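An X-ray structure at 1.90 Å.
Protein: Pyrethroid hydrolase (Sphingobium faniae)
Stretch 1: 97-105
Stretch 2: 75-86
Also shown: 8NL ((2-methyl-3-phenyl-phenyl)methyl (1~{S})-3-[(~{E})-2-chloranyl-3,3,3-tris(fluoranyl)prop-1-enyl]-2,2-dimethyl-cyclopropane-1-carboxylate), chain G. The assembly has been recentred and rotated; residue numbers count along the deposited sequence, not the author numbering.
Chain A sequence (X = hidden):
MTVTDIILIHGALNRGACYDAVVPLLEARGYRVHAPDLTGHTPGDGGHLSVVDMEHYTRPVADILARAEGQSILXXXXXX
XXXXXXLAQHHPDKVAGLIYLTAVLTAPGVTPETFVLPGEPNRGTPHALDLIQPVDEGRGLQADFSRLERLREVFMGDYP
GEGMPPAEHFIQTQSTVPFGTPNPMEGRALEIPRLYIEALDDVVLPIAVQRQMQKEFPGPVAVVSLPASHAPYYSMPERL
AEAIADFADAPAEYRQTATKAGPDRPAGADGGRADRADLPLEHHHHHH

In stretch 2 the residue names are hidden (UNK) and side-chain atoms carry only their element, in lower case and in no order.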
# COMPACT_ATOMS: atom_id res chain seq x y z
N GLY A 97 6.28 3.33 12.98
CA GLY A 97 6.85 2.39 12.02
C GLY A 97 6.14 2.43 10.68
O GLY A 97 4.95 2.72 10.59
N LEU A 98 6.89 2.11 9.63
CA LEU A 98 6.36 2.08 8.27
C LEU A 98 6.59 0.71 7.64
O LEU A 98 7.72 0.21 7.61
CB LEU A 98 7.02 3.16 7.39
CG LEU A 98 6.68 4.61 7.76
CD1 LEU A 98 7.51 5.58 6.94
CD2 LEU A 98 5.18 4.91 7.59
N ILE A 99 5.53 0.12 7.12
CA ILE A 99 5.62 -1.18 6.47
C ILE A 99 5.20 -1.04 5.02
O ILE A 99 4.05 -0.67 4.74
CB ILE A 99 4.72 -2.21 7.18
CG1 ILE A 99 5.09 -2.34 8.66
CG2 ILE A 99 4.84 -3.55 6.48
CD1 ILE A 99 4.23 -3.34 9.34
N TYR A 100 6.09 -1.39 4.10
CA TYR A 100 5.83 -1.34 2.66
C TYR A 100 5.65 -2.76 2.14
O TYR A 100 6.64 -3.49 1.97
CB TYR A 100 6.95 -0.60 1.92
CG TYR A 100 7.10 0.85 2.29
CD1 TYR A 100 7.80 1.22 3.43
CD2 TYR A 100 6.54 1.84 1.52
CE1 TYR A 100 7.97 2.54 3.78
CE2 TYR A 100 6.68 3.15 1.87
CZ TYR A 100 7.38 3.51 3.01
OH TYR A 100 7.55 4.83 3.34
N LEU A 101 4.41 -3.15 1.85
CA LEU A 101 4.07 -4.50 1.43
C LEU A 101 3.95 -4.54 -0.09
O LEU A 101 2.90 -4.21 -0.65
CB LEU A 101 2.77 -4.97 2.12
CG LEU A 101 2.20 -6.32 1.68
CD1 LEU A 101 3.20 -7.48 1.80
CD2 LEU A 101 0.92 -6.62 2.44
N THR A 102 5.01 -5.06 -0.73
CA THR A 102 5.27 -5.00 -2.17
C THR A 102 4.67 -3.70 -2.66
O THR A 102 3.76 -3.66 -3.51
CB THR A 102 4.80 -6.29 -2.87
OG1 THR A 102 5.20 -6.29 -4.25
CG2 THR A 102 3.26 -6.55 -2.76
N ALA A 103 5.14 -2.61 -2.06
CA ALA A 103 4.52 -1.30 -2.12
C ALA A 103 5.46 -0.30 -2.78
O ALA A 103 6.65 -0.54 -2.88
CB ALA A 103 4.14 -0.78 -0.71
N VAL A 104 4.89 0.83 -3.21
CA VAL A 104 5.69 1.88 -3.82
C VAL A 104 6.47 2.57 -2.70
O VAL A 104 5.89 3.23 -1.83
CB VAL A 104 4.81 2.87 -4.60
CG1 VAL A 104 5.65 3.96 -5.23
CG2 VAL A 104 4.03 2.16 -5.67
N LEU A 105 7.79 2.44 -2.74
CA LEU A 105 8.70 3.06 -1.78
C LEU A 105 9.60 3.97 -2.61
O LEU A 105 10.45 3.49 -3.36
CB LEU A 105 9.52 2.02 -1.02
CG LEU A 105 10.64 2.64 -0.20
CD1 LEU A 105 10.03 3.42 0.98
CD2 LEU A 105 11.67 1.59 0.25
N UNK A 75 0.81 0.55 7.31
CA UNK A 75 1.13 -0.40 6.26
C UNK A 75 0.46 0.06 4.97
O UNK A 75 -0.74 0.39 4.96
c UNK A 75 1.04 -2.92 5.60
c UNK A 75 1.26 -4.25 6.35
c UNK A 75 -0.03 -3.13 4.49
c UNK A 75 0.68 -1.82 6.60
N UNK A 76 1.23 0.08 3.91
CA UNK A 76 0.72 0.35 2.58
C UNK A 76 0.93 -0.86 1.70
O UNK A 76 1.97 -1.50 1.76
N UNK A 77 -0.07 -1.18 0.88
CA UNK A 77 0.10 -2.19 -0.15
C UNK A 77 0.17 -1.51 -1.52
O UNK A 77 -0.58 -0.57 -1.79
n UNK A 77 -1.96 -4.13 -2.30
c UNK A 77 -0.99 -4.16 -1.31
c UNK A 77 -0.11 -5.12 -1.68
c UNK A 77 -1.68 -5.05 -3.20
c UNK A 77 -1.01 -3.24 -0.13
n UNK A 77 -0.55 -5.65 -2.86
N UNK A 78 1.17 -1.90 -2.31
CA UNK A 78 1.40 -1.41 -3.67
C UNK A 78 1.34 0.12 -3.68
O UNK A 78 2.13 0.77 -2.99
c UNK A 78 0.38 -1.98 -4.66
o UNK A 78 -0.88 -1.37 -4.50
N UNK A 79 0.36 0.69 -4.39
CA UNK A 79 0.25 2.15 -4.44
C UNK A 79 0.03 2.75 -3.06
O UNK A 79 0.28 3.94 -2.86
c UNK A 79 -1.19 4.05 -5.54
c UNK A 79 -2.63 4.25 -5.97
c UNK A 79 -0.90 2.56 -5.38
c UNK A 79 -0.23 4.69 -6.57
N UNK A 80 -0.47 1.95 -2.10
CA UNK A 80 -0.68 2.46 -0.76
C UNK A 80 0.57 2.96 -0.07
O UNK A 80 0.48 3.71 0.90
N UNK A 81 1.75 2.54 -0.54
CA UNK A 81 2.97 3.07 0.05
C UNK A 81 3.15 4.56 -0.14
O UNK A 81 3.73 5.23 0.71
N UNK A 82 2.64 5.10 -1.26
CA UNK A 82 2.70 6.55 -1.47
C UNK A 82 1.98 7.29 -0.35
O UNK A 82 2.43 8.34 0.10
c UNK A 82 2.12 6.93 -2.83
N UNK A 83 0.87 6.73 0.12
CA UNK A 83 0.11 7.33 1.22
C UNK A 83 0.87 7.28 2.56
O UNK A 83 0.83 8.24 3.34
c UNK A 83 -1.24 6.64 1.33
o UNK A 83 -2.02 6.94 0.17
N UNK A 84 1.50 6.14 2.88
CA UNK A 84 2.13 6.04 4.20
C UNK A 84 3.36 6.93 4.27
O UNK A 84 3.73 7.38 5.35
c UNK A 84 3.79 4.14 3.97
c UNK A 84 4.32 2.85 4.56
c UNK A 84 1.35 3.63 4.33
c UNK A 84 2.49 4.59 4.61
N UNK A 85 4.06 7.12 3.14
CA UNK A 85 5.14 8.10 3.10
C UNK A 85 4.61 9.52 3.29
O UNK A 85 5.22 10.35 3.98
o UNK A 85 6.47 6.66 1.65
c UNK A 85 5.90 7.95 1.78
N UNK A 86 3.52 9.86 2.61
CA UNK A 86 2.97 11.20 2.78
C UNK A 86 2.52 11.42 4.22
O UNK A 86 2.85 12.43 4.84
c UNK A 86 0.49 14.88 2.02
c UNK A 86 -0.26 15.87 2.64
c UNK A 86 0.59 13.58 2.53
n UNK A 86 1.24 14.93 0.87
c UNK A 86 1.81 13.70 0.66
c UNK A 86 1.45 12.84 1.65
c UNK A 86 1.83 11.41 1.79
c UNK A 86 -0.85 14.25 4.33
c UNK A 86 -0.92 15.53 3.79
c UNK A 86 -0.09 13.27 3.71
C 8NL G . -5.59 -3.03 -9.04
C8 8NL G . -9.00 -5.22 -9.19
C9 8NL G . -10.04 -5.22 -10.12
C10 8NL G . -9.76 -5.27 -11.48
C11 8NL G . -8.42 -5.34 -11.85
C12 8NL G . -7.40 -5.35 -10.90
C13 8NL G . -3.68 -3.33 -6.69
O 8NL G . -2.67 -2.96 -7.66
CL 8NL G . 0.99 0.52 -12.72
C21 8NL G . 0.07 0.13 -11.27
C22 8NL G . -1.44 0.20 -11.36
F2 8NL G . -1.91 -1.04 -11.38
F1 8NL G . -1.99 0.87 -10.37
F 8NL G . -1.74 0.81 -12.48
C20 8NL G . 0.70 -0.26 -10.16
C16 8NL G . -0.05 -0.57 -8.89
C17 8NL G . 0.94 -1.29 -7.98
C18 8NL G . 1.14 -0.03 -7.16
C19 8NL G . 2.20 -1.78 -8.71
C15 8NL G . -0.39 -1.98 -8.40
C14 8NL G . -1.61 -1.93 -7.48
O1 8NL G . -1.73 -1.02 -6.65
C2 8NL G . -4.75 -4.35 -7.10
C3 8NL G . -4.85 -5.48 -6.30
C4 8NL G . -5.77 -6.50 -6.55
C5 8NL G . -6.67 -6.37 -7.61
C6 8NL G . -6.62 -5.27 -8.45
C1 8NL G . -5.67 -4.25 -8.18
C7 8NL G . -7.67 -5.27 -9.55
O HOH W 1 6.68 5.67 -1.28

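Position 75 has four side-chain carbons, forked at the second. One fork tip lies 3.7 Å from Ile99 CG2 and the other 4.1 Å from Leu101 CB. The fork at the second carbon identifies Leu75. It pairs with Ile99 in a parallel sheet, and its CA makes a CA-H...O contact of 3.3 Å with Ile99 O.

Position 76 has no side-chain atoms. It is Gly76. Its N donates to Ile99 O at 3.0 Å, and its O accepts from Leu101 N at 2.9 Å. A CB here would point to the sheet face that carries Tyr100, and would clash with the O of position 80.

Position 77 has one carbon and then a five-membered ring of three carbons and two nitrogens. One ring carbon lies 3.3 Å from Leu101 O and 3.8 Å from Thr102 CG2. The methyl meets the ring at its edge. This is an imidazole, so the residue is His77, and the ring carbon is CD2.

Position 78 has one carbon and one oxygen. Its CB touches stretch 1, but overall the CA-to-CB bond points away. It is Ser78. OG donates to O1 of 8NL at a very short 2.3 Å. In a pyrethroid hydrolase, a serine held against the ester carbonyl oxygen of a pyrethroid-like ligand suggests a catalytic role.

Position 79 has four carbons, forked at the second. It is Leu79. Its CA-to-CB bond points away from stretch 1, while its CA lies 4.0 Å from Val104 CG2.

Position 80 has no side-chain atoms and does not touch stretch 1. It is Gly80. It closes a type II' turn that starts at His77, and Gly80 N donates to His77 O at 2.5 Å.

Position 81 also lacks a side chain. It is Gly81. A CB would point toward stretch 1 and come within 2.3 Å of Val104 O, a clash. Instead, CA approaches that Val104 O at 3.5 Å.

Position 82 has a single carbon, set sideways. It is Ala82.

Position 83 has one carbon and one oxygen, out of reach of stretch 1. A short hydroxyl side chain of this size is Ser83.

Position 84 has four carbons, forked at the first, with one arm two carbons long. The end of that arm sits over a face of the Tyr100 ring, 3.6 Å from the centroid of the ring atoms, and 3.8 Å from Leu98 CD2. It is Ile84, and the arm ends in CD1.

Position 85 has one carbon and one oxygen. The oxygen hydrogen-bonds Tyr100 OH at 2.7 Å. It is Ser85. A water also links Ser85 OG to Val104 O.

Position 86 has one carbon, then fused rings with eight carbons and one nitrogen. It is Trp86, out of reach of stretch 1.

The contact has two layers. Parallel strands pair through backbone hydrogen bonds, with a weak one from Ser78 N to Leu101 O at 3.3 Å. Val104 N to Ser78 O, at 2.8 Å, extends the pairing past the strands. The helix then runs back nearly antiparallel to strand 97-101. Gly81 allows close approach, while Ile84 and Ser85 engage Tyr100.

Stretch 2, residues 75-86: LGHSLGGASISW
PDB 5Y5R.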